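Local coordinates for protein GCN5-related N-acetyltransferase (Sphaerobacter thermophilus, PDB 3TT2) that probably transfers an acyl group, as GNAT-family enzymes do, most likely acetyl from acetyl-CoA, at residues A[29-37]-A[89-97]; A[52-62]-A[72-80]. All coordinates share one frame; numbering follows the deposited sequence.

Contact 1. Residues A[29-37]-A[89-97]; sequences LIAACQEAD and GYVHPRFRG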
ATOM      1  N   LEU A  29       7.317   6.665 -17.804  1.00 90.33           N
ATOM      2  CA  LEU A  29       8.492   6.751 -16.954  1.00 93.72           C
ATOM      3  C   LEU A  29       8.479   5.619 -15.924  1.00 96.40           C
ATOM      4  O   LEU A  29       9.497   4.970 -15.685  1.00 96.59           O
ATOM      5  CB  LEU A  29       8.558   8.115 -16.270  1.00 89.12           C
ATOM      6  CG  LEU A  29       9.365   8.220 -14.975  1.00 85.76           C
ATOM      7  CD1 LEU A  29      10.816   7.831 -15.179  1.00 89.39           C
ATOM      8  CD2 LEU A  29       9.277   9.634 -14.434  1.00 85.55           C
ATOM      9  N   ILE A  30       7.320   5.387 -15.318  1.00 97.23           N
ATOM     10  CA  ILE A  30       7.162   4.301 -14.356  1.00 89.68           C
ATOM     11  C   ILE A  30       7.373   2.970 -15.051  1.00 95.43           C
ATOM     12  O   ILE A  30       7.962   2.046 -14.493  1.00 94.46           O
ATOM     13  CB  ILE A  30       5.742   4.257 -13.769  1.00 86.25           C
ATOM     14  CG1 ILE A  30       5.277   5.646 -13.332  1.00 84.62           C
ATOM     15  CG2 ILE A  30       5.678   3.271 -12.622  1.00 88.98           C
ATOM     16  CD1 ILE A  30       6.198   6.308 -12.376  1.00 80.77           C
ATOM     17  N   ALA A  31       6.861   2.876 -16.273  1.00 94.72           N
ATOM     18  CA  ALA A  31       6.963   1.649 -17.037  1.00 94.87           C
ATOM     19  C   ALA A  31       8.425   1.328 -17.314  1.00100.10           C
ATOM     20  O   ALA A  31       8.865   0.192 -17.136  1.00106.40           O
ATOM     21  CB  ALA A  31       6.182   1.771 -18.320  1.00 94.84           C
ATOM     22  N   ALA A  32       9.179   2.338 -17.732  1.00101.11           N
ATOM     23  CA  ALA A  32      10.603   2.165 -17.999  1.00105.45           C
ATOM     24  C   ALA A  32      11.337   1.746 -16.731  1.00 99.94           C
ATOM     25  O   ALA A  32      12.258   0.927 -16.781  1.00104.01           O
ATOM     26  CB  ALA A  32      11.205   3.443 -18.577  1.00107.30           C
ATOM     27  N   CYS A  33      10.912   2.304 -15.598  1.00 93.75           N
ATOM     28  CA  CYS A  33      11.475   1.958 -14.287  1.00 99.92           C
ATOM     29  C   CYS A  33      11.100   0.550 -13.815  1.00106.81           C
ATOM     30  O   CYS A  33      11.963  -0.200 -13.349  1.00105.18           O
ATOM     31  CB  CYS A  33      11.056   2.973 -13.221  1.00 90.27           C
ATOM     32  SG  CYS A  33      11.967   4.517 -13.268  1.00113.71           S
ATOM     33  N   GLN A  34       9.817   0.200 -13.923  1.00109.70           N
ATOM     34  CA  GLN A  34       9.355  -1.109 -13.469  1.00106.08           C
ATOM     35  C   GLN A  34       9.873  -2.197 -14.392  1.00107.10           C
ATOM     36  O   GLN A  34       9.938  -3.363 -14.018  1.00 87.09           O
ATOM     37  CB  GLN A  34       7.827  -1.164 -13.343  1.00107.15           C
ATOM     38  CG  GLN A  34       7.064  -1.063 -14.644  1.00115.06           C
ATOM     39  CD  GLN A  34       5.565  -1.092 -14.422  1.00119.41           C
ATOM     40  OE1 GLN A  34       4.782  -0.881 -15.346  1.00126.17           O
ATOM     41  NE2 GLN A  34       5.159  -1.354 -13.190  1.00114.42           N
ATOM     42  N   GLU A  35      10.271  -1.803 -15.594  1.00111.59           N
ATOM     43  CA  GLU A  35      10.887  -2.747 -16.501  1.00115.77           C
ATOM     44  C   GLU A  35      12.291  -3.137 -16.059  1.00117.10           C
ATOM     45  O   GLU A  35      12.651  -4.311 -16.107  1.00123.37           O
ATOM     46  CB  GLU A  35      10.900  -2.222 -17.933  1.00122.49           C
ATOM     47  CG  GLU A  35      11.735  -3.071 -18.889  1.00137.19           C
ATOM     48  CD  GLU A  35      11.286  -4.532 -18.974  1.00149.41           C
ATOM     49  OE1 GLU A  35      10.223  -4.892 -18.418  1.00150.96           O
ATOM     50  OE2 GLU A  35      12.004  -5.333 -19.615  1.00156.68           O
ATOM     51  N   ALA A  36      13.081  -2.161 -15.622  1.00113.72           N
ATOM     52  CA  ALA A  36      14.449  -2.441 -15.186  1.00115.95           C
ATOM     53  C   ALA A  36      14.493  -3.367 -13.964  1.00122.42           C
ATOM     54  O   ALA A  36      15.394  -4.198 -13.838  1.00130.13           O
ATOM     55  CB  ALA A  36      15.201  -1.153 -14.914  1.00108.01           C
ATOM     56  N   ASP A  37      13.511  -3.232 -13.078  1.00117.83           N
ATOM     57  CA  ASP A  37      13.443  -4.065 -11.884  1.00116.07           C
ATOM     58  C   ASP A  37      13.083  -5.506 -12.243  1.00117.73           C
ATOM     59  O   ASP A  37      13.142  -6.398 -11.399  1.00124.47           O
ATOM     60  CB  ASP A  37      12.416  -3.515 -10.888  1.00118.96           C
ATOM     61  CG  ASP A  37      12.635  -2.041 -10.553  1.00120.20           C
ATOM     62  OD1 ASP A  37      13.747  -1.519 -10.789  1.00126.94           O
ATOM     63  OD2 ASP A  37      11.683  -1.405 -10.044  1.00112.35           O
ATOM     64  N   GLY A  89       9.338   7.616  -5.522  1.00 74.38           N
ATOM     65  CA  GLY A  89      10.118   8.204  -6.599  1.00 70.96           C
ATOM     66  C   GLY A  89      10.346   7.264  -7.759  1.00 72.73           C
ATOM     67  O   GLY A  89      10.168   6.047  -7.620  1.00 72.17           O
ATOM     68  N   TYR A  90      10.761   7.822  -8.900  1.00 76.06           N
ATOM     69  CA  TYR A  90      11.189   7.043 -10.070  1.00 77.30           C
ATOM     70  C   TYR A  90      12.181   7.870 -10.840  1.00 84.95           C
ATOM     71  O   TYR A  90      11.975   9.067 -11.010  1.00 86.18           O
ATOM     72  CB  TYR A  90      10.009   6.733 -10.993  1.00 76.03           C
ATOM     73  CG  TYR A  90       8.838   6.125 -10.270  1.00 79.72           C
ATOM     74  CD1 TYR A  90       8.646   4.753 -10.248  1.00 81.39           C
ATOM     75  CD2 TYR A  90       7.927   6.928  -9.585  1.00 78.23           C
ATOM     76  CE1 TYR A  90       7.578   4.203  -9.571  1.00 80.53           C
ATOM     77  CE2 TYR A  90       6.875   6.385  -8.905  1.00 72.87           C
ATOM     78  CZ  TYR A  90       6.702   5.029  -8.904  1.00 78.49           C
ATOM     79  OH  TYR A  90       5.638   4.518  -8.216  1.00 84.18           O
ATOM     80  N   VAL A  91      13.226   7.238 -11.356  1.00 89.87           N
ATOM     81  CA  VAL A  91      14.137   7.926 -12.268  1.00 91.61           C
ATOM     82  C   VAL A  91      14.356   7.049 -13.480  1.00 94.57           C
ATOM     83  O   VAL A  91      14.703   5.876 -13.358  1.00101.94           O
ATOM     84  CB  VAL A  91      15.493   8.306 -11.618  1.00123.22           C
ATOM     85  CG1 VAL A  91      16.122   7.116 -10.979  1.00125.62           C
ATOM     86  CG2 VAL A  91      16.452   8.880 -12.655  1.00128.35           C
ATOM     87  N   HIS A  92      14.126   7.624 -14.650  1.00 90.35           N
ATOM     88  CA  HIS A  92      14.237   6.884 -15.888  1.00 94.73           C
ATOM     89  C   HIS A  92      15.608   6.228 -16.002  1.00100.23           C
ATOM     90  O   HIS A  92      16.628   6.868 -15.734  1.00 94.34           O
ATOM     91  CB  HIS A  92      13.983   7.810 -17.064  1.00 99.56           C
ATOM     92  CG  HIS A  92      13.538   7.094 -18.289  1.00104.71           C
ATOM     93  ND1 HIS A  92      14.401   6.356 -19.068  1.00108.77           N
ATOM     94  CD2 HIS A  92      12.318   6.983 -18.862  1.00108.62           C
ATOM     95  CE1 HIS A  92      13.734   5.828 -20.076  1.00117.27           C
ATOM     96  NE2 HIS A  92      12.468   6.193 -19.975  1.00117.59           N
ATOM     97  N   PRO A  93      15.628   4.937 -16.393  1.00103.26           N
ATOM     98  CA  PRO A  93      16.826   4.080 -16.397  1.00104.20           C
ATOM     99  C   PRO A  93      18.006   4.631 -17.211  1.00110.02           C
ATOM    100  O   PRO A  93      19.137   4.181 -17.027  1.00114.48           O
ATOM    101  CB  PRO A  93      16.317   2.763 -16.998  1.00102.63           C
ATOM    102  CG  PRO A  93      14.858   2.737 -16.641  1.00100.66           C
ATOM    103  CD  PRO A  93      14.403   4.175 -16.713  1.00101.03           C
ATOM    104  N   ARG A  94      17.739   5.570 -18.111  1.00112.05           N
ATOM    105  CA  ARG A  94      18.795   6.239 -18.858  1.00118.59           C
ATOM    106  C   ARG A  94      19.489   7.339 -18.044  1.00117.43           C
ATOM    107  O   ARG A  94      20.654   7.689 -18.301  1.00121.01           O
ATOM    108  CB  ARG A  94      18.208   6.853 -20.119  1.00121.09           C
ATOM    109  CG  ARG A  94      17.153   7.908 -19.826  1.00118.12           C
ATOM    110  CD  ARG A  94      16.567   8.476 -21.095  1.00125.19           C
ATOM    111  NE  ARG A  94      15.908   7.449 -21.895  1.00128.65           N
ATOM    112  CZ  ARG A  94      15.586   7.599 -23.172  1.00138.25           C
ATOM    113  NH1 ARG A  94      14.985   6.610 -23.824  1.00143.03           N
ATOM    114  NH2 ARG A  94      15.870   8.737 -23.797  1.00141.54           N
ATOM    115  N   PHE A  95      18.756   7.897 -17.084  1.00106.95           N
ATOM    116  CA  PHE A  95      19.220   9.061 -16.343  1.00107.80           C
ATOM    117  C   PHE A  95      19.874   8.737 -14.997  1.00112.98           C
ATOM    118  O   PHE A  95      20.231   9.646 -14.245  1.00116.73           O
ATOM    119  CB  PHE A  95      18.086  10.068 -16.152  1.00104.69           C
ATOM    120  CG  PHE A  95      17.566  10.659 -17.433  1.00103.80           C
ATOM    121  CD1 PHE A  95      18.429  11.190 -18.378  1.00112.41           C
ATOM    122  CD2 PHE A  95      16.206  10.681 -17.693  1.00101.57           C
ATOM    123  CE1 PHE A  95      17.946  11.737 -19.564  1.00114.90           C
ATOM    124  CE2 PHE A  95      15.712  11.223 -18.872  1.00108.65           C
ATOM    125  CZ  PHE A  95      16.583  11.754 -19.809  1.00113.64           C
ATOM    126  N   ARG A  96      20.008   7.451 -14.680  1.00115.90           N
ATOM    127  CA  ARG A  96      20.615   7.043 -13.409  1.00116.48           C
ATOM    128  C   ARG A  96      22.089   7.486 -13.304  1.00122.06           C
ATOM    129  O   ARG A  96      22.823   7.478 -14.300  1.00128.87           O
ATOM    130  CB  ARG A  96      20.498   5.525 -13.205  1.00115.42           C
ATOM    131  CG  ARG A  96      19.321   4.851 -13.923  1.00114.40           C
ATOM    132  CD  ARG A  96      18.024   4.790 -13.094  1.00105.55           C
ATOM    133  NE  ARG A  96      17.722   3.440 -12.584  1.00104.61           N
ATOM    134  CZ  ARG A  96      16.505   2.882 -12.548  1.00102.42           C
ATOM    135  NH1 ARG A  96      15.443   3.534 -13.005  1.00100.17           N
ATOM    136  NH2 ARG A  96      16.345   1.660 -12.051  1.00102.82           N
ATOM    137  N   GLY A  97      22.513   7.874 -12.104  1.00118.67           N
ATOM    138  CA  GLY A  97      23.888   8.279 -11.874  1.00126.70           C
ATOM    139  C   GLY A  97      24.145   9.710 -12.300  1.00133.77           C
ATOM    140  O   GLY A  97      25.293  10.113 -12.511  1.00138.83           O
TER
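I30 sets CG1 beside its backbone N (chi1 -47°), and a second turn at chi2 completes the path that brings CD1 over the centre of one face of the Y90 ring. Y90 has the matching first torsion (chi1 -51°), with CG anti to its own carbonyl carbon. The contact lies in the N-terminal of the two GNAT-like halves of the chain, where a helix packs on the end of a strand. The axes of helix segment 29-36 and strand segment 89-91 approach to 7.9 Å, at 83°. The I30–Y90 meeting is a CH-pi contact, with CD1 3.3 Å from the ring centroid. CB of C33 lies at the edge of the same ring.

Further on, A32 CB lies over one face of the H92 imidazole, while L29 CD1 packs on H92 CB at 3.7 Å. A32 also touches P93, CB to CD at 3.8 Å. A type I turn from H92 to F95 follows, closed by the F95 N to H92 O bond.

R96 lies in an R-x-x-G-x-G sequence, the signature of the GNAT pyrophosphate loop. Outside the two segments, R96 NE makes a salt bridge to the sulfonate of a bound MES, probably from the crystallisation liquor. This is consistent with a site for an anion such as the CoA pyrophosphate. R96 NH2 stays 4.3 Å from D37 OD1, beyond a salt bridge. C33 SG lies in the guanidinium plane, at its edge, 3.6 Å from R96 NH1.

Contact 2. Residues A[52-62]-A[72-80]; sequences WEGLDLGQEAV and AAYADVLNR
The indole of W52 and the phenol of Y74 meet obliquely, with the tyrosine OH at the indole edge. The oxygen lies only 2° out of the indole plane. One indole face is occupied by L57, whose CD2 stands 3.5 Å above the centre of the W52 ring. Over one face of the Y74 ring, offset toward the rim, is the backbone N of D76. Y74 holds CG anti to the backbone N (chi1 161°), which carries the ring toward W52. W52 NE1 donates to Y74 OH at 2.8 Å, almost straight at 175°. The same hydroxyl donates to D76 OD2, 3.1 Å away from Y74 OH. It meets OD2 on the anti side, out of the carboxylate plane.

Strands 61-65 and 71-80 form a beta hairpin. V62 and A75 are its hydrogen-bonded pair here: V62 N reaches A75 O at 2.8 Å, and A75 N returns to V62 O at 3.1 Å. V77 N also bonds to E60 O. A61 and D76 form the non-hydrogen-bonded pair. A61 CB packs on Y74 CE2 at 3.9 Å, and L55 CD2 lies against D76 CB at 3.6 Å. D56 caps a weakly bonded helical turn at about 57-60, its OD2 accepting weakly from G58 N and Q59 N.

V62 and A75 point to the face opposite A61 and D76, where L104 and W107 of helix 100-115 touch V62. Y74 instead packs on I26 and L29 of helix 23-36. A phenylalanine at Y74 would probably leave W52 NE1 without its acceptor and D76 OD2 without this donor. The hydroxyl accepts from one side chain and gives its proton to another, which is likely to fix its rotation and tie the buried indole to the strand.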
ATOM      1  N   TRP A  52      -3.853   9.856  -8.634  1.00 86.50           N
ATOM      2  CA  TRP A  52      -3.800  11.300  -8.449  1.00 85.93           C
ATOM      3  C   TRP A  52      -5.101  11.829  -7.880  1.00 94.53           C
ATOM      4  O   TRP A  52      -5.247  13.037  -7.677  1.00 93.36           O
ATOM      5  CB  TRP A  52      -3.531  11.999  -9.772  1.00 86.12           C
ATOM      6  CG  TRP A  52      -2.104  12.064 -10.147  1.00 85.06           C
ATOM      7  CD1 TRP A  52      -1.033  11.740  -9.367  1.00 85.06           C
ATOM      8  CD2 TRP A  52      -1.572  12.485 -11.409  1.00 90.59           C
ATOM      9  NE1 TRP A  52       0.138  11.942 -10.061  1.00 86.56           N
ATOM     10  CE2 TRP A  52      -0.166  12.394 -11.321  1.00 92.23           C
ATOM     11  CE3 TRP A  52      -2.146  12.930 -12.607  1.00 87.68           C
ATOM     12  CZ2 TRP A  52       0.675  12.733 -12.390  1.00 89.04           C
ATOM     13  CZ3 TRP A  52      -1.312  13.261 -13.657  1.00 88.83           C
ATOM     14  CH2 TRP A  52       0.082  13.161 -13.542  1.00 88.44           C
ATOM     15  N   GLU A  53      -6.052  10.925  -7.652  1.00103.43           N
ATOM     16  CA  GLU A  53      -7.367  11.312  -7.160  1.00108.93           C
ATOM     17  C   GLU A  53      -7.239  11.968  -5.796  1.00102.16           C
ATOM     18  O   GLU A  53      -7.821  13.024  -5.549  1.00105.40           O
ATOM     19  CB  GLU A  53      -8.332  10.115  -7.116  1.00118.01           C
ATOM     20  CG  GLU A  53      -8.881   9.699  -8.498  1.00126.70           C
ATOM     21  CD  GLU A  53     -10.179   8.890  -8.439  1.00130.72           C
ATOM     22  OE1 GLU A  53     -10.658   8.579  -7.324  1.00130.77           O
ATOM     23  OE2 GLU A  53     -10.726   8.570  -9.518  1.00134.07           O
ATOM     24  N   GLY A  54      -6.466  11.352  -4.914  1.00 93.37           N
ATOM     25  CA  GLY A  54      -6.254  11.929  -3.602  1.00 94.77           C
ATOM     26  C   GLY A  54      -5.464  13.228  -3.570  1.00 96.82           C
ATOM     27  O   GLY A  54      -5.950  14.251  -3.086  1.00 97.02           O
ATOM     28  N   LEU A  55      -4.255  13.197  -4.122  1.00 95.20           N
ATOM     29  CA  LEU A  55      -3.254  14.232  -3.844  1.00 95.68           C
ATOM     30  C   LEU A  55      -3.434  15.607  -4.494  1.00 91.72           C
ATOM     31  O   LEU A  55      -4.142  15.753  -5.494  1.00 91.24           O
ATOM     32  CB  LEU A  55      -1.826  13.704  -4.065  1.00 98.27           C
ATOM     33  CG  LEU A  55      -1.385  13.124  -5.405  1.00 99.55           C
ATOM     34  CD1 LEU A  55      -1.267  14.203  -6.446  1.00105.79           C
ATOM     35  CD2 LEU A  55      -0.051  12.473  -5.209  1.00 97.06           C
ATOM     36  N   ASP A  56      -2.750  16.595  -3.917  1.00 89.59           N
ATOM     37  CA  ASP A  56      -2.682  17.937  -4.481  1.00 96.67           C
ATOM     38  C   ASP A  56      -1.491  17.925  -5.438  1.00 94.66           C
ATOM     39  O   ASP A  56      -0.338  17.809  -5.018  1.00 88.49           O
ATOM     40  CB  ASP A  56      -2.446  18.954  -3.347  1.00 97.61           C
ATOM     41  CG  ASP A  56      -2.374  20.417  -3.824  1.00103.15           C
ATOM     42  OD1 ASP A  56      -2.454  21.314  -2.948  1.00106.19           O
ATOM     43  OD2 ASP A  56      -2.232  20.682  -5.040  1.00104.72           O
ATOM     44  N   LEU A  57      -1.775  18.076  -6.728  1.00 93.92           N
ATOM     45  CA  LEU A  57      -0.733  17.941  -7.729  1.00 92.34           C
ATOM     46  C   LEU A  57       0.297  19.046  -7.580  1.00 95.98           C
ATOM     47  O   LEU A  57       1.498  18.807  -7.738  1.00 94.33           O
ATOM     48  CB  LEU A  57      -1.333  17.957  -9.126  1.00 92.77           C
ATOM     49  CG  LEU A  57      -2.101  16.698  -9.515  1.00 85.56           C
ATOM     50  CD1 LEU A  57      -2.967  16.966 -10.755  1.00 87.20           C
ATOM     51  CD2 LEU A  57      -1.116  15.574  -9.761  1.00 75.67           C
ATOM     52  N   GLY A  58      -0.173  20.246  -7.255  1.00101.68           N
ATOM     53  CA  GLY A  58       0.705  21.396  -7.175  1.00102.72           C
ATOM     54  C   GLY A  58       1.735  21.221  -6.082  1.00101.91           C
ATOM     55  O   GLY A  58       2.935  21.365  -6.316  1.00100.22           O
ATOM     56  N   GLN A  59       1.248  20.953  -4.875  1.00 96.74           N
ATOM     57  CA  GLN A  59       2.090  20.772  -3.695  1.00 88.34           C
ATOM     58  C   GLN A  59       2.701  19.389  -3.396  1.00 80.10           C
ATOM     59  O   GLN A  59       3.793  19.304  -2.845  1.00 80.70           O
ATOM     60  CB  GLN A  59       1.373  21.339  -2.463  1.00 88.08           C
ATOM     61  CG  GLN A  59       0.818  22.774  -2.656  1.00 76.66           C
ATOM     62  CD  GLN A  59       1.822  23.769  -3.256  1.00 79.63           C
ATOM     63  OE1 GLN A  59       3.040  23.573  -3.201  1.00 76.49           O
ATOM     64  NE2 GLN A  59       1.297  24.847  -3.838  1.00 84.89           N
ATOM     65  N   GLU A  60       1.982  18.317  -3.723  1.00 78.95           N
ATOM     66  CA  GLU A  60       2.396  16.950  -3.358  1.00 69.54           C
ATOM     67  C   GLU A  60       3.161  16.072  -4.384  1.00 75.29           C
ATOM     68  O   GLU A  60       3.416  14.897  -4.123  1.00 71.95           O
ATOM     69  CB  GLU A  60       1.229  16.196  -2.733  1.00 67.20           C
ATOM     70  CG  GLU A  60       0.860  16.808  -1.406  1.00 75.64           C
ATOM     71  CD  GLU A  60      -0.543  16.478  -0.934  1.00 90.45           C
ATOM     72  OE1 GLU A  60      -1.096  15.426  -1.321  1.00 94.63           O
ATOM     73  OE2 GLU A  60      -1.098  17.292  -0.163  1.00 97.15           O
ATOM     74  N   ALA A  61       3.506  16.615  -5.546  1.00 78.98           N
ATOM     75  CA  ALA A  61       4.254  15.832  -6.527  1.00 78.01           C
ATOM     76  C   ALA A  61       5.247  16.701  -7.274  1.00 75.89           C
ATOM     77  O   ALA A  61       5.084  17.923  -7.343  1.00 79.13           O
ATOM     78  CB  ALA A  61       3.314  15.149  -7.489  1.00 59.84           C
ATOM     79  N   VAL A  62       6.284  16.072  -7.818  1.00 65.41           N
ATOM     80  CA  VAL A  62       7.261  16.805  -8.620  1.00 68.06           C
ATOM     81  C   VAL A  62       7.588  16.052  -9.905  1.00 75.60           C
ATOM     82  O   VAL A  62       7.588  14.824  -9.925  1.00 77.52           O
ATOM     83  CB  VAL A  62       8.558  17.101  -7.820  1.00 78.60           C
ATOM     84  CG1 VAL A  62       9.367  15.842  -7.616  1.00 81.26           C
ATOM     85  CG2 VAL A  62       9.407  18.159  -8.521  1.00 81.58           C
ATOM     86  N   ALA A  72      11.988  12.898 -16.975  1.00 96.07           N
ATOM     87  CA  ALA A  72      13.237  12.296 -16.534  1.00 93.83           C
ATOM     88  C   ALA A  72      13.042  11.574 -15.216  1.00 92.62           C
ATOM     89  O   ALA A  72      13.561  10.484 -15.006  1.00 96.05           O
ATOM     90  CB  ALA A  72      14.319  13.351 -16.414  1.00 96.78           C
ATOM     91  N   ALA A  73      12.298  12.208 -14.318  1.00 91.34           N
ATOM     92  CA  ALA A  73      12.029  11.635 -13.006  1.00 91.16           C
ATOM     93  C   ALA A  73      10.738  12.200 -12.424  1.00 89.56           C
ATOM     94  O   ALA A  73      10.279  13.271 -12.822  1.00 92.38           O
ATOM     95  CB  ALA A  73      13.207  11.879 -12.061  1.00 84.83           C
ATOM     96  N   TYR A  74      10.144  11.452 -11.502  1.00 84.84           N
ATOM     97  CA  TYR A  74       8.918  11.882 -10.853  1.00 81.66           C
ATOM     98  C   TYR A  74       8.791  11.295  -9.462  1.00 79.40           C
ATOM     99  O   TYR A  74       9.156  10.141  -9.239  1.00 85.62           O
ATOM    100  CB  TYR A  74       7.717  11.484 -11.700  1.00 83.30           C
ATOM    101  CG  TYR A  74       6.390  11.458 -10.974  1.00 81.19           C
ATOM    102  CD1 TYR A  74       5.924  10.292 -10.387  1.00 77.68           C
ATOM    103  CD2 TYR A  74       5.584  12.594 -10.907  1.00 82.36           C
ATOM    104  CE1 TYR A  74       4.699  10.260  -9.739  1.00 80.07           C
ATOM    105  CE2 TYR A  74       4.351  12.571 -10.263  1.00 80.28           C
ATOM    106  CZ  TYR A  74       3.911  11.400  -9.678  1.00 79.31           C
ATOM    107  OH  TYR A  74       2.685  11.358  -9.037  1.00 74.22           O
ATOM    108  N   ALA A  75       8.233  12.082  -8.545  1.00 71.64           N
ATOM    109  CA  ALA A  75       7.879  11.586  -7.218  1.00 68.86           C
ATOM    110  C   ALA A  75       6.592  12.213  -6.669  1.00 67.40           C
ATOM    111  O   ALA A  75       6.254  13.358  -6.982  1.00 69.98           O
ATOM    112  CB  ALA A  75       9.026  11.786  -6.256  1.00 66.04           C
ATOM    113  N   ASP A  76       5.865  11.439  -5.871  1.00 64.05           N
ATOM    114  CA  ASP A  76       4.716  11.952  -5.118  1.00 69.02           C
ATOM    115  C   ASP A  76       4.809  11.521  -3.640  1.00 62.28           C
ATOM    116  O   ASP A  76       5.544  10.592  -3.327  1.00 63.25           O
ATOM    117  CB  ASP A  76       3.383  11.536  -5.765  1.00 77.78           C
ATOM    118  CG  ASP A  76       3.133  10.013  -5.743  1.00 88.42           C
ATOM    119  OD1 ASP A  76       3.739   9.277  -4.931  1.00 91.54           O
ATOM    120  OD2 ASP A  76       2.288   9.548  -6.546  1.00 91.38           O
ATOM    121  N   VAL A  77       4.087  12.186  -2.739  1.00 59.87           N
ATOM    122  CA  VAL A  77       4.219  11.895  -1.310  1.00 59.98           C
ATOM    123  C   VAL A  77       2.902  11.539  -0.663  1.00 69.11           C
ATOM    124  O   VAL A  77       1.868  12.122  -0.986  1.00 80.53           O
ATOM    125  CB  VAL A  77       4.809  13.085  -0.504  1.00 58.73           C
ATOM    126  CG1 VAL A  77       6.251  13.374  -0.899  1.00 58.98           C
ATOM    127  CG2 VAL A  77       3.956  14.324  -0.666  1.00 61.32           C
ATOM    128  N   LEU A  78       2.946  10.574   0.248  1.00 65.91           N
ATOM    129  CA  LEU A  78       1.856  10.375   1.201  1.00 66.41           C
ATOM    130  C   LEU A  78       2.242  10.942   2.569  1.00 60.15           C
ATOM    131  O   LEU A  78       3.350  10.726   3.044  1.00 63.27           O
ATOM    132  CB  LEU A  78       1.490   8.904   1.314  1.00 72.35           C
ATOM    133  CG  LEU A  78       0.557   8.483   0.189  1.00 81.00           C
ATOM    134  CD1 LEU A  78       0.392   6.970   0.125  1.00 85.02           C
ATOM    135  CD2 LEU A  78      -0.771   9.162   0.410  1.00 85.66           C
ATOM    136  N   ASN A  79       1.330  11.688   3.187  1.00 62.04           N
ATOM    137  CA  ASN A  79       1.623  12.382   4.437  1.00 60.99           C
ATOM    138  C   ASN A  79       0.724  11.914   5.565  1.00 59.62           C
ATOM    139  O   ASN A  79      -0.492  12.018   5.465  1.00 65.62           O
ATOM    140  CB  ASN A  79       1.463  13.886   4.234  1.00 61.59           C
ATOM    141  CG  ASN A  79       1.320  14.639   5.535  1.00 68.51           C
ATOM    142  OD1 ASN A  79       1.959  14.306   6.523  1.00 68.46           O
ATOM    143  ND2 ASN A  79       0.476  15.666   5.542  1.00 74.87           N
ATOM    144  N   ARG A  80       1.313  11.390   6.636  1.00 62.07           N
ATOM    145  CA  ARG A  80       0.532  11.024   7.821  1.00 67.80           C
ATOM    146  C   ARG A  80       0.822  11.966   8.984  1.00 67.09           C
ATOM    147  O   ARG A  80       1.898  11.904   9.570  1.00 64.89           O
ATOM    148  CB  ARG A  80       0.859   9.580   8.238  1.00 67.45           C
ATOM    149  CG  ARG A  80       0.230   9.138   9.561  1.00 81.48           C
ATOM    150  CD  ARG A  80       0.682   7.734   9.992  1.00 92.86           C
ATOM    151  NE  ARG A  80       0.402   6.722   8.976  1.00106.28           N
ATOM    152  CZ  ARG A  80       0.879   5.477   8.999  1.00115.40           C
ATOM    153  NH1 ARG A  80       0.567   4.626   8.019  1.00117.76           N
ATOM    154  NH2 ARG A  80       1.667   5.082   9.996  1.00114.72           N
TER

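Contact 1 is a surface contact and contact 2 a buried one. Their centres lie 18 Å apart, yet both reach the same sheet, where strands 71-80 and 84-91 are neighbours. The two strands are joined directly: H92 N is probably bonded to A72 O, and Y90 O to Y74 N. Helix 23-36 serves both, packing on strand 84-91 in contact 1 and covering the tyrosine of contact 2. Along the chain, contact 2 is nested inside the loop that contact 1 closes. Contact 1 is mostly apolar packing, with R96 at its rim. Contact 2 rests on backbone pairing and on one hydroxyl that both accepts and donates.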